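Long-range contacts in D-alanyl-lipoteichoic acid synthetase (Streptococcus pneumoniae, PDB 3BMA), which probably takes part in loading D-alanine onto lipoteichoic acid at the cell membrane, as a DltD-family member of the SGNH-hydrolase clan: residues V103-P108 / I293-P298; E51-D56 / L76-A81; E274-Q279 / K386-Y391. The protein carries 1 engineered substitution. One frame throughout, in Å; residues are numbered along the deposited sequence. Where two conformers were deposited one is given.

Contact 1: residues V103-P108 / I293-P298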
loop_
_atom_site.group_PDB
_atom_site.type_symbol
_atom_site.label_atom_id
_atom_site.label_comp_id
_atom_site.label_asym_id
_atom_site.label_seq_id
_atom_site.Cartn_x
_atom_site.Cartn_y
_atom_site.Cartn_z
ATOM N N VAL C 103 -31.650 -8.945 -24.052
ATOM C CA VAL C 103 -32.491 -10.143 -24.127
ATOM C C VAL C 103 -32.006 -11.119 -23.056
ATOM O O VAL C 103 -30.821 -11.436 -22.993
ATOM C CB VAL C 103 -32.417 -10.821 -25.524
ATOM C CG1 VAL C 103 -33.149 -12.162 -25.527
ATOM C CG2 VAL C 103 -32.984 -9.912 -26.587
ATOM N N TYR C 104 -32.920 -11.578 -22.208
ATOM C CA TYR C 104 -32.572 -12.511 -21.146
ATOM C C TYR C 104 -33.487 -13.733 -21.173
ATOM O O TYR C 104 -34.661 -13.640 -20.833
ATOM C CB TYR C 104 -32.634 -11.810 -19.783
ATOM C CG TYR C 104 -31.925 -12.554 -18.678
ATOM C CD1 TYR C 104 -30.564 -12.360 -18.450
ATOM C CD2 TYR C 104 -32.609 -13.447 -17.857
ATOM C CE1 TYR C 104 -29.899 -13.041 -17.446
ATOM C CE2 TYR C 104 -31.953 -14.136 -16.848
ATOM C CZ TYR C 104 -30.599 -13.922 -16.647
ATOM O OH TYR C 104 -29.942 -14.601 -15.656
ATOM N N VAL C 105 -32.941 -14.872 -21.589
ATOM C CA VAL C 105 -33.657 -16.148 -21.551
ATOM C C VAL C 105 -33.787 -16.629 -20.104
ATOM O O VAL C 105 -32.822 -16.567 -19.348
ATOM C CB VAL C 105 -32.932 -17.204 -22.414
ATOM C CG1 VAL C 105 -33.487 -18.609 -22.179
ATOM C CG2 VAL C 105 -33.036 -16.832 -23.879
ATOM N N ILE C 106 -34.991 -17.048 -19.707
ATOM C CA ILE C 106 -35.201 -17.687 -18.407
ATOM C C ILE C 106 -35.842 -19.047 -18.632
ATOM O O ILE C 106 -37.060 -19.150 -18.821
ATOM C CB ILE C 106 -36.124 -16.875 -17.466
ATOM C CG1 ILE C 106 -35.679 -15.421 -17.336
ATOM C CG2 ILE C 106 -36.163 -17.508 -16.084
ATOM C CD1 ILE C 106 -36.620 -14.597 -16.479
ATOM N N SER C 107 -35.024 -20.094 -18.619
ATOM C CA SER C 107 -35.533 -21.444 -18.812
ATOM C C SER C 107 -35.976 -22.028 -17.476
ATOM O O SER C 107 -35.200 -22.033 -16.518
ATOM C CB SER C 107 -34.486 -22.331 -19.479
ATOM O OG SER C 107 -35.008 -23.620 -19.725
ATOM N N PRO C 108 -37.242 -22.486 -17.394
ATOM C CA PRO C 108 -37.787 -23.110 -16.184
ATOM C C PRO C 108 -37.056 -24.377 -15.721
ATOM O O PRO C 108 -37.146 -24.731 -14.547
ATOM C CB PRO C 108 -39.234 -23.429 -16.576
ATOM C CG PRO C 108 -39.542 -22.462 -17.674
ATOM C CD PRO C 108 -38.270 -22.370 -18.446
ATOM N N ILE C 293 -36.022 -7.769 -22.328
ATOM C CA ILE C 293 -37.124 -8.643 -22.709
ATOM C C ILE C 293 -36.777 -10.074 -22.298
ATOM O O ILE C 293 -35.735 -10.603 -22.677
ATOM C CB ILE C 293 -37.534 -8.514 -24.211
ATOM C CG1 ILE C 293 -38.773 -9.372 -24.507
ATOM C CG2 ILE C 293 -36.370 -8.830 -25.158
ATOM C CD1 ILE C 293 -39.583 -8.912 -25.716
ATOM N N PHE C 294 -37.639 -10.674 -21.483
ATOM C CA PHE C 294 -37.438 -12.043 -21.010
ATOM C C PHE C 294 -38.101 -13.077 -21.914
ATOM O O PHE C 294 -39.207 -12.866 -22.418
ATOM C CB PHE C 294 -37.917 -12.194 -19.567
ATOM C CG PHE C 294 -37.213 -11.279 -18.604
ATOM C CD1 PHE C 294 -35.939 -11.590 -18.132
ATOM C CD2 PHE C 294 -37.807 -10.091 -18.193
ATOM C CE1 PHE C 294 -35.278 -10.751 -17.250
ATOM C CE2 PHE C 294 -37.151 -9.238 -17.311
ATOM C CZ PHE C 294 -35.886 -9.569 -16.839
ATOM N N ILE C 295 -37.408 -14.192 -22.119
ATOM C CA ILE C 295 -37.907 -15.274 -22.959
ATOM C C ILE C 295 -38.120 -16.507 -22.091
ATOM O O ILE C 295 -37.203 -16.956 -21.401
ATOM C CB ILE C 295 -36.917 -15.619 -24.104
ATOM C CG1 ILE C 295 -36.336 -14.352 -24.761
ATOM C CG2 ILE C 295 -37.548 -16.590 -25.112
ATOM C CD1 ILE C 295 -37.333 -13.455 -25.492
ATOM N N ILE C 296 -39.339 -17.038 -22.108
ATOM C CA ILE C 296 -39.642 -18.257 -21.368
ATOM C C ILE C 296 -39.956 -19.375 -22.362
ATOM O O ILE C 296 -41.052 -19.413 -22.914
ATOM C CB ILE C 296 -40.797 -18.058 -20.355
ATOM C CG1 ILE C 296 -40.537 -16.831 -19.473
ATOM C CG2 ILE C 296 -40.968 -19.305 -19.491
ATOM C CD1 ILE C 296 -41.596 -16.582 -18.409
ATOM N N PRO C 297 -38.982 -20.275 -22.607
ATOM C CA PRO C 297 -39.113 -21.373 -23.570
ATOM C C PRO C 297 -40.011 -22.506 -23.070
ATOM O O PRO C 297 -40.168 -22.680 -21.854
ATOM C CB PRO C 297 -37.672 -21.893 -23.714
ATOM C CG PRO C 297 -36.804 -20.896 -23.024
ATOM C CD PRO C 297 -37.658 -20.294 -21.967
ATOM N N PRO C 298 -40.620 -23.266 -24.000
ATOM C CA PRO C 298 -41.291 -24.491 -23.600
ATOM C C PRO C 298 -40.362 -25.709 -23.617
ATOM O O PRO C 298 -39.225 -25.631 -24.094
ATOM C CB PRO C 298 -42.355 -24.651 -24.681
ATOM C CG PRO C 298 -41.703 -24.118 -25.909
ATOM C CD PRO C 298 -40.772 -23.015 -25.448
#
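Tyr104 and Phe294 are neighbours on one face of the parallel sheet, their rings meeting at a slant with the planes 77° apart. CG of Phe294 stands anti to its carbonyl carbon (chi1 -59°), and one flank of its ring lies against Tyr104, with Phe294 CD1 3.7 Å from Tyr104 CB. From just beyond the end of strand 101-105, Ile106 CD1 comes to 3.5 Å from the same Phe294 CD1. Helices 274-287 and 311-326 pack on this face.

On the reverse face, under helix 355-369, the valines use both branches. Val103 CG2 lies alongside Ile293 CG2 at 3.8 Å, while Val103 CG1 meets Ile295 CG1 at 3.9 Å. Val105 CG1 meets the ring of Pro297 at CG.

Three backbone bonds join the central strand 101-105, with Ile106 just after it, to its inner neighbour 291-296 in the SGNH-hydrolase-like sheet: Tyr104 N to Ile293 O (3.0 Å), Ile295 N to Tyr104 O (3.1 Å) and Ile106 N to Ile295 O (2.8 Å). Next along comes Pro297, whose CD sits 3.4 Å from Ile106 O. Having no N-H, Pro297 cannot donate to that carbonyl, so the ladder cannot continue there, consistent with the chains parting into the loops beyond.

Contact 2: residues E51-D56 / L76-A81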
loop_
_atom_site.group_PDB
_atom_site.type_symbol
_atom_site.label_atom_id
_atom_site.label_comp_id
_atom_site.label_asym_id
_atom_site.label_seq_id
_atom_site.Cartn_x
_atom_site.Cartn_y
_atom_site.Cartn_z
ATOM N N GLU C 51 -28.837 -21.802 -25.602
ATOM C CA GLU C 51 -29.872 -21.372 -26.543
ATOM C C GLU C 51 -29.318 -20.850 -27.862
ATOM O O GLU C 51 -29.893 -21.101 -28.917
ATOM C CB GLU C 51 -30.777 -20.311 -25.905
ATOM C CG GLU C 51 -32.012 -20.865 -25.193
ATOM C CD GLU C 51 -31.724 -21.428 -23.806
ATOM O OE1 GLU C 51 -32.567 -22.201 -23.301
ATOM O OE2 GLU C 51 -30.668 -21.098 -23.216
ATOM N N TRP C 52 -28.197 -20.133 -27.802
ATOM C CA TRP C 52 -27.613 -19.517 -29.000
ATOM C C TRP C 52 -26.612 -20.412 -29.721
ATOM O O TRP C 52 -26.065 -20.017 -30.751
ATOM C CB TRP C 52 -26.931 -18.181 -28.662
ATOM C CG TRP C 52 -27.535 -17.419 -27.519
ATOM C CD1 TRP C 52 -26.948 -17.156 -26.314
ATOM C CD2 TRP C 52 -28.837 -16.819 -27.470
ATOM N NE1 TRP C 52 -27.801 -16.430 -25.517
ATOM C CE2 TRP C 52 -28.970 -16.215 -26.198
ATOM C CE3 TRP C 52 -29.908 -16.741 -28.373
ATOM C CZ2 TRP C 52 -30.129 -15.534 -25.809
ATOM C CZ3 TRP C 52 -31.061 -16.067 -27.985
ATOM C CH2 TRP C 52 -31.160 -15.470 -26.713
ATOM N N LEU C 53 -26.374 -21.606 -29.183
ATOM C CA LEU C 53 -25.340 -22.505 -29.700
ATOM C C LEU C 53 -25.644 -23.145 -31.055
ATOM O O LEU C 53 -24.759 -23.229 -31.910
ATOM C CB LEU C 53 -24.996 -23.589 -28.674
ATOM C CG LEU C 53 -23.867 -23.261 -27.699
ATOM C CD1 LEU C 53 -23.823 -24.296 -26.594
ATOM C CD2 LEU C 53 -22.527 -23.190 -28.425
ATOM N N ARG C 54 -26.882 -23.605 -31.242
ATOM C CA ARG C 54 -27.287 -24.212 -32.508
ATOM C C ARG C 54 -27.956 -23.198 -33.431
ATOM O O ARG C 54 -28.962 -22.575 -33.073
ATOM C CB ARG C 54 -28.188 -25.436 -32.285
ATOM C CG ARG C 54 -27.459 -26.702 -31.818
ATOM C CD ARG C 54 -26.762 -27.455 -32.961
ATOM N NE ARG C 54 -25.351 -27.086 -33.100
ATOM C CZ ARG C 54 -24.841 -26.378 -34.106
ATOM N NH1 ARG C 54 -23.544 -26.101 -34.121
ATOM N NH2 ARG C 54 -25.614 -25.946 -35.097
ATOM N N PHE C 55 -27.378 -23.045 -34.620
ATOM C CA PHE C 55 -27.807 -22.050 -35.590
ATOM C C PHE C 55 -28.644 -22.668 -36.702
ATOM O O PHE C 55 -28.409 -23.808 -37.112
ATOM C CB PHE C 55 -26.582 -21.376 -36.215
ATOM C CG PHE C 55 -25.833 -20.453 -35.284
ATOM C CD1 PHE C 55 -25.025 -20.959 -34.265
ATOM C CD2 PHE C 55 -25.905 -19.072 -35.454
ATOM C CE1 PHE C 55 -24.317 -20.108 -33.425
ATOM C CE2 PHE C 55 -25.199 -18.212 -34.614
ATOM C CZ PHE C 55 -24.408 -18.732 -33.594
ATOM N N ASP C 56 -29.627 -21.904 -37.174
ATOM C CA ASP C 56 -30.366 -22.229 -38.397
ATOM C C ASP C 56 -30.655 -20.951 -39.190
ATOM O O ASP C 56 -30.081 -19.899 -38.901
ATOM C CB ASP C 56 -31.640 -23.050 -38.110
ATOM C CG ASP C 56 -32.575 -22.382 -37.109
ATOM O OD1 ASP C 56 -32.754 -22.939 -36.007
ATOM O OD2 ASP C 56 -33.144 -21.314 -37.418
ATOM N N LEU C 76 -24.339 -14.092 -25.422
ATOM C CA LEU C 76 -23.656 -14.288 -24.155
ATOM C C LEU C 76 -24.203 -15.491 -23.405
ATOM O O LEU C 76 -25.166 -15.381 -22.643
ATOM C CB LEU C 76 -23.768 -13.030 -23.293
ATOM C CG LEU C 76 -22.993 -11.804 -23.771
ATOM C CD1 LEU C 76 -23.630 -10.536 -23.241
ATOM C CD2 LEU C 76 -21.528 -11.891 -23.361
ATOM N N GLY C 77 -23.580 -16.644 -23.620
ATOM C CA GLY C 77 -23.954 -17.847 -22.898
ATOM C C GLY C 77 -23.309 -19.122 -23.392
ATOM O O GLY C 77 -22.915 -19.229 -24.555
ATOM N N GLN C 78 -23.204 -20.087 -22.484
ATOM C CA GLN C 78 -22.735 -21.433 -22.789
ATOM C C GLN C 78 -23.525 -22.440 -21.951
ATOM O O GLN C 78 -24.329 -22.047 -21.106
ATOM C CB GLN C 78 -21.238 -21.555 -22.491
ATOM C CG GLN C 78 -20.296 -21.016 -23.556
ATOM C CD GLN C 78 -20.290 -21.877 -24.797
ATOM O OE1 GLN C 78 -19.611 -22.899 -24.855
ATOM N NE2 GLN C 78 -21.054 -21.468 -25.799
ATOM N N GLY C 79 -23.289 -23.730 -22.183
ATOM C CA GLY C 79 -23.986 -24.800 -21.463
ATOM C C GLY C 79 -23.810 -24.744 -19.957
ATOM O O GLY C 79 -22.687 -24.690 -19.457
ATOM N N GLY C 80 -24.928 -24.730 -19.236
ATOM C CA GLY C 80 -24.901 -24.742 -17.777
ATOM C C GLY C 80 -24.813 -23.379 -17.119
ATOM O O GLY C 80 -24.854 -23.281 -15.891
ATOM N N ALA C 81 -24.685 -22.325 -17.923
ATOM C CA ALA C 81 -24.658 -20.962 -17.394
ATOM C C ALA C 81 -26.076 -20.499 -17.077
ATOM O O ALA C 81 -26.962 -20.544 -17.935
ATOM C CB ALA C 81 -23.983 -20.006 -18.375
HETATM O O HOH W 1 -25.447 -20.389 -26.449
#
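Leu53 lays its branched end against the side-chain amide of Gln78, the two side chains crossing at about a right angle, with Leu53 CD2 3.5 Å from Gln78 NE2. The amide gets its bond from its own segment: NE2 donates to Gly77 O at 3.2 Å, in the carbonyl plane and on a lone pair. The Gln78 chain bends at chi2 (-71°) to bring it back there. This is the looser side, with Leu53, Gln78 and Gly79 all partly exposed. A water here spans the segments weakly, accepting from Trp52 N at 3.1 Å and donating to Gly77 O at 3.4 Å.

Both segments run into the loops after parallel strands, 43-47 and 72-76 (Leu76 closes the latter), at the C-terminal end of the sheet, the end where SGNH-type folds generally build their active site. A bound glycerol, probably from the crystallisation liquor, lies near Gly79. Gln78 to Ala81 form a type II turn, with Gly80 at a positive phi (88°) that suits glycine.

The inner side is the buried one, though Trp52 approaches the other segment no closer than 4.0 Å, from NE1 to Leu76 O. Its indole turns an edge to the backbone of Leu76 and Gly77, and Leu76 O instead accepts from Gln86. Glu51 CB lies over one face of the indole, and Phe46 (edge-to-face), Val103, Val105 and Phe360 also pack on it.

Contact 3: residues E274-Q279 / K386-Y391; sequences EYNDLQ and KDWATY
Tyr275 and Asn276 in the first turn of helix 274-287 meet Trp388 and Ala389 of the short helix 386-389, a helix-to-helix contact that joins the C-terminal region to helix 274-287, about 18 Å from the centre of the chain. Helix 274-287 leads, through a short connection, to strand 291-296 of the SGNH-hydrolase-like parallel sheet. Tyr275 and Ala389 bring their backbones closest, with CA atoms 5.6 Å apart.

The apolar part is carried by Tyr275 and Trp388, whose side chains cross at about a right angle. Trp388 CG is anti to its backbone N (chi1 178°), and the pyrrole end of the indole reaches the root of the tyrosine, with Trp388 CD1 3.7 Å from Tyr275 CB. The tyrosine ring and the five-membered ring are steeply inclined, planes at 81°, and meet obliquely. Thr317 and Ile321 of helix 311-326 also touch Tyr275, while Tyr323 of that helix touches Trp388.

The polar part makes no hydrogen bond between the segments. Asn276 OD1 lies against the methyl of Ala389, 3.4 Å from its CB, a contact of oxygen with carbon. Asn276 ND2, 3.9 Å from Ala389 CB, is bonded to the carbonyls of Phe383 and Ser385, just ahead of the short helix. Two carbonyls on the nitrogen fix which way round the amide is turned. Lys320 adds a bond to Trp388 O and Gln324 one to Tyr275 O, so helix 311-326 grips both partners.

Within the segments, backbone bonds hold the turns: Leu278 N to Glu274 O in the longer helix, and Tyr391 N to Trp388 O where the short one ends. There Lys386 O accepts twice from Thr390, from N at 3.1 Å and from OG1 at 2.9 Å, the two donors arriving from opposite faces of the carbonyl plane.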
loop_
_atom_site.group_PDB
_atom_site.type_symbol
_atom_site.label_atom_id
_atom_site.label_comp_id
_atom_site.label_asym_id
_atom_site.label_seq_id
_atom_site.Cartn_x
_atom_site.Cartn_y
_atom_site.Cartn_z
ATOM N N GLU C 274 -32.219 -21.050 -7.751
ATOM C CA GLU C 274 -32.214 -20.239 -8.973
ATOM C C GLU C 274 -33.199 -19.055 -8.934
ATOM O O GLU C 274 -33.024 -18.071 -9.658
ATOM C CB GLU C 274 -32.470 -21.140 -10.191
ATOM C CG GLU C 274 -32.419 -20.474 -11.576
ATOM C CD GLU C 274 -31.039 -20.003 -11.989
ATOM O OE1 GLU C 274 -30.031 -20.593 -11.550
ATOM O OE2 GLU C 274 -30.965 -19.039 -12.775
ATOM N N TYR C 275 -34.224 -19.151 -8.087
ATOM C CA TYR C 275 -35.130 -18.027 -7.842
ATOM C C TYR C 275 -34.418 -16.879 -7.124
ATOM O O TYR C 275 -34.683 -15.708 -7.407
ATOM C CB TYR C 275 -36.357 -18.468 -7.037
ATOM C CG TYR C 275 -37.328 -19.336 -7.805
ATOM C CD1 TYR C 275 -37.380 -20.709 -7.590
ATOM C CD2 TYR C 275 -38.202 -18.781 -8.741
ATOM C CE1 TYR C 275 -38.270 -21.514 -8.295
ATOM C CE2 TYR C 275 -39.093 -19.574 -9.448
ATOM C CZ TYR C 275 -39.122 -20.938 -9.220
ATOM O OH TYR C 275 -40.002 -21.727 -9.917
ATOM N N ASN C 276 -33.516 -17.217 -6.201
ATOM C CA ASN C 276 -32.725 -16.202 -5.512
ATOM C C ASN C 276 -31.583 -15.685 -6.387
ATOM O O ASN C 276 -31.192 -14.528 -6.264
ATOM C CB ASN C 276 -32.163 -16.715 -4.185
ATOM C CG ASN C 276 -33.210 -17.322 -3.271
ATOM O OD1 ASN C 276 -32.928 -18.300 -2.580
ATOM N ND2 ASN C 276 -34.404 -16.742 -3.238
ATOM N N ASP C 277 -31.056 -16.544 -7.266
ATOM C CA ASP C 277 -29.994 -16.154 -8.200
ATOM C C ASP C 277 -30.535 -15.190 -9.243
ATOM O O ASP C 277 -29.825 -14.282 -9.671
ATOM C CB ASP C 277 -29.376 -17.371 -8.908
ATOM C CG ASP C 277 -28.529 -18.246 -7.986
ATOM O OD1 ASP C 277 -28.295 -17.872 -6.816
ATOM O OD2 ASP C 277 -28.096 -19.329 -8.445
ATOM N N LEU C 278 -31.787 -15.404 -9.654
ATOM C CA LEU C 278 -32.480 -14.525 -10.611
ATOM C C LEU C 278 -32.644 -13.116 -10.052
ATOM O O LEU C 278 -32.514 -12.138 -10.782
ATOM C CB LEU C 278 -33.843 -15.110 -11.011
ATOM C CG LEU C 278 -34.802 -14.297 -11.895
ATOM C CD1 LEU C 278 -34.265 -14.134 -13.318
ATOM C CD2 LEU C 278 -36.181 -14.936 -11.906
ATOM N N GLN C 279 -32.889 -13.026 -8.748
ATOM C CA GLN C 279 -33.004 -11.747 -8.056
ATOM C C GLN C 279 -31.721 -10.896 -8.088
ATOM O O GLN C 279 -31.789 -9.676 -7.972
ATOM C CB GLN C 279 -33.491 -11.974 -6.618
ATOM C CG GLN C 279 -34.000 -10.727 -5.892
ATOM C CD GLN C 279 -35.082 -9.970 -6.651
ATOM O OE1 GLN C 279 -35.881 -10.555 -7.385
ATOM N NE2 GLN C 279 -35.112 -8.656 -6.465
ATOM N N LYS C 386 -35.060 -17.759 1.435
ATOM C CA LYS C 386 -35.316 -19.189 1.290
ATOM C C LYS C 386 -36.821 -19.465 1.234
ATOM O O LYS C 386 -37.252 -20.461 0.645
ATOM C CB LYS C 386 -34.662 -19.952 2.451
ATOM C CG LYS C 386 -34.371 -21.435 2.191
ATOM C CD LYS C 386 -35.441 -22.363 2.775
ATOM C CE LYS C 386 -35.399 -22.410 4.301
ATOM N NZ LYS C 386 -36.541 -23.182 4.870
ATOM N N ASP C 387 -37.605 -18.574 1.847
ATOM C CA ASP C 387 -39.068 -18.627 1.809
ATOM C C ASP C 387 -39.597 -18.561 0.377
ATOM O O ASP C 387 -40.493 -19.319 0.009
ATOM C CB ASP C 387 -39.676 -17.489 2.641
ATOM C CG ASP C 387 -39.362 -17.607 4.127
ATOM O OD1 ASP C 387 -40.268 -17.336 4.944
ATOM O OD2 ASP C 387 -38.216 -17.962 4.485
ATOM N N TRP C 388 -39.030 -17.659 -0.421
ATOM C CA TRP C 388 -39.387 -17.557 -1.831
ATOM C C TRP C 388 -38.844 -18.726 -2.633
ATOM O O TRP C 388 -39.523 -19.240 -3.522
ATOM C CB TRP C 388 -38.909 -16.233 -2.445
ATOM C CG TRP C 388 -39.227 -16.132 -3.910
ATOM C CD1 TRP C 388 -38.333 -16.103 -4.941
ATOM C CD2 TRP C 388 -40.533 -16.095 -4.509
ATOM N NE1 TRP C 388 -38.997 -16.028 -6.142
ATOM C CE2 TRP C 388 -40.347 -16.023 -5.907
ATOM C CE3 TRP C 388 -41.840 -16.099 -3.998
ATOM C CZ2 TRP C 388 -41.418 -15.954 -6.801
ATOM C CZ3 TRP C 388 -42.905 -16.039 -4.888
ATOM C CH2 TRP C 388 -42.686 -15.963 -6.275
ATOM N N ALA C 389 -37.624 -19.143 -2.296
ATOM C CA ALA C 389 -36.915 -20.202 -3.006
ATOM C C ALA C 389 -37.688 -21.518 -3.027
ATOM O O ALA C 389 -37.680 -22.234 -4.031
ATOM C CB ALA C 389 -35.540 -20.408 -2.394
ATOM N N THR C 390 -38.370 -21.813 -1.921
ATOM C CA THR C 390 -39.077 -23.080 -1.751
ATOM C C THR C 390 -40.607 -22.940 -1.750
ATOM O O THR C 390 -41.312 -23.868 -1.346
ATOM C CB THR C 390 -38.630 -23.783 -0.451
ATOM O OG1 THR C 390 -38.837 -22.904 0.662
ATOM C CG2 THR C 390 -37.160 -24.169 -0.520
ATOM N N TYR C 391 -41.114 -21.796 -2.213
ATOM C CA TYR C 391 -42.548 -21.493 -2.163
ATOM C C TYR C 391 -43.392 -22.303 -3.153
ATOM O O TYR C 391 -43.177 -22.244 -4.367
ATOM C CB TYR C 391 -42.797 -19.992 -2.348
ATOM C CG TYR C 391 -44.220 -19.569 -2.054
ATOM C CD1 TYR C 391 -44.701 -19.532 -0.743
ATOM C CD2 TYR C 391 -45.086 -19.204 -3.085
ATOM C CE1 TYR C 391 -46.009 -19.148 -0.467
ATOM C CE2 TYR C 391 -46.396 -18.817 -2.820
ATOM C CZ TYR C 391 -46.849 -18.789 -1.508
ATOM O OH TYR C 391 -48.140 -18.405 -1.238
#

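Contacts 1 and 2 both lie about 8 Å from the chain centre, whereas contact 3, though its touching residues are buried, is about 18 Å out. Contact 1 is fully buried and is the one held by direct backbone hydrogen bonds; contact 2 has an indole edge, a leucine on an amide and a weak water; contact 3 has aromatic and methyl packing, including an amide oxygen on carbon, with polar ends bonded to outside partners. Contacts 1 and 2 touch through Val105 CG2 and Trp52 CH2, 3.7 Å apart. Helix 274-287 of contact 3 is followed in the chain by strand 291-296 of contact 1, and the two contacts meet where Ile106 CD1 packs on Leu278 CD1. Contacts 2 and 3 do not touch.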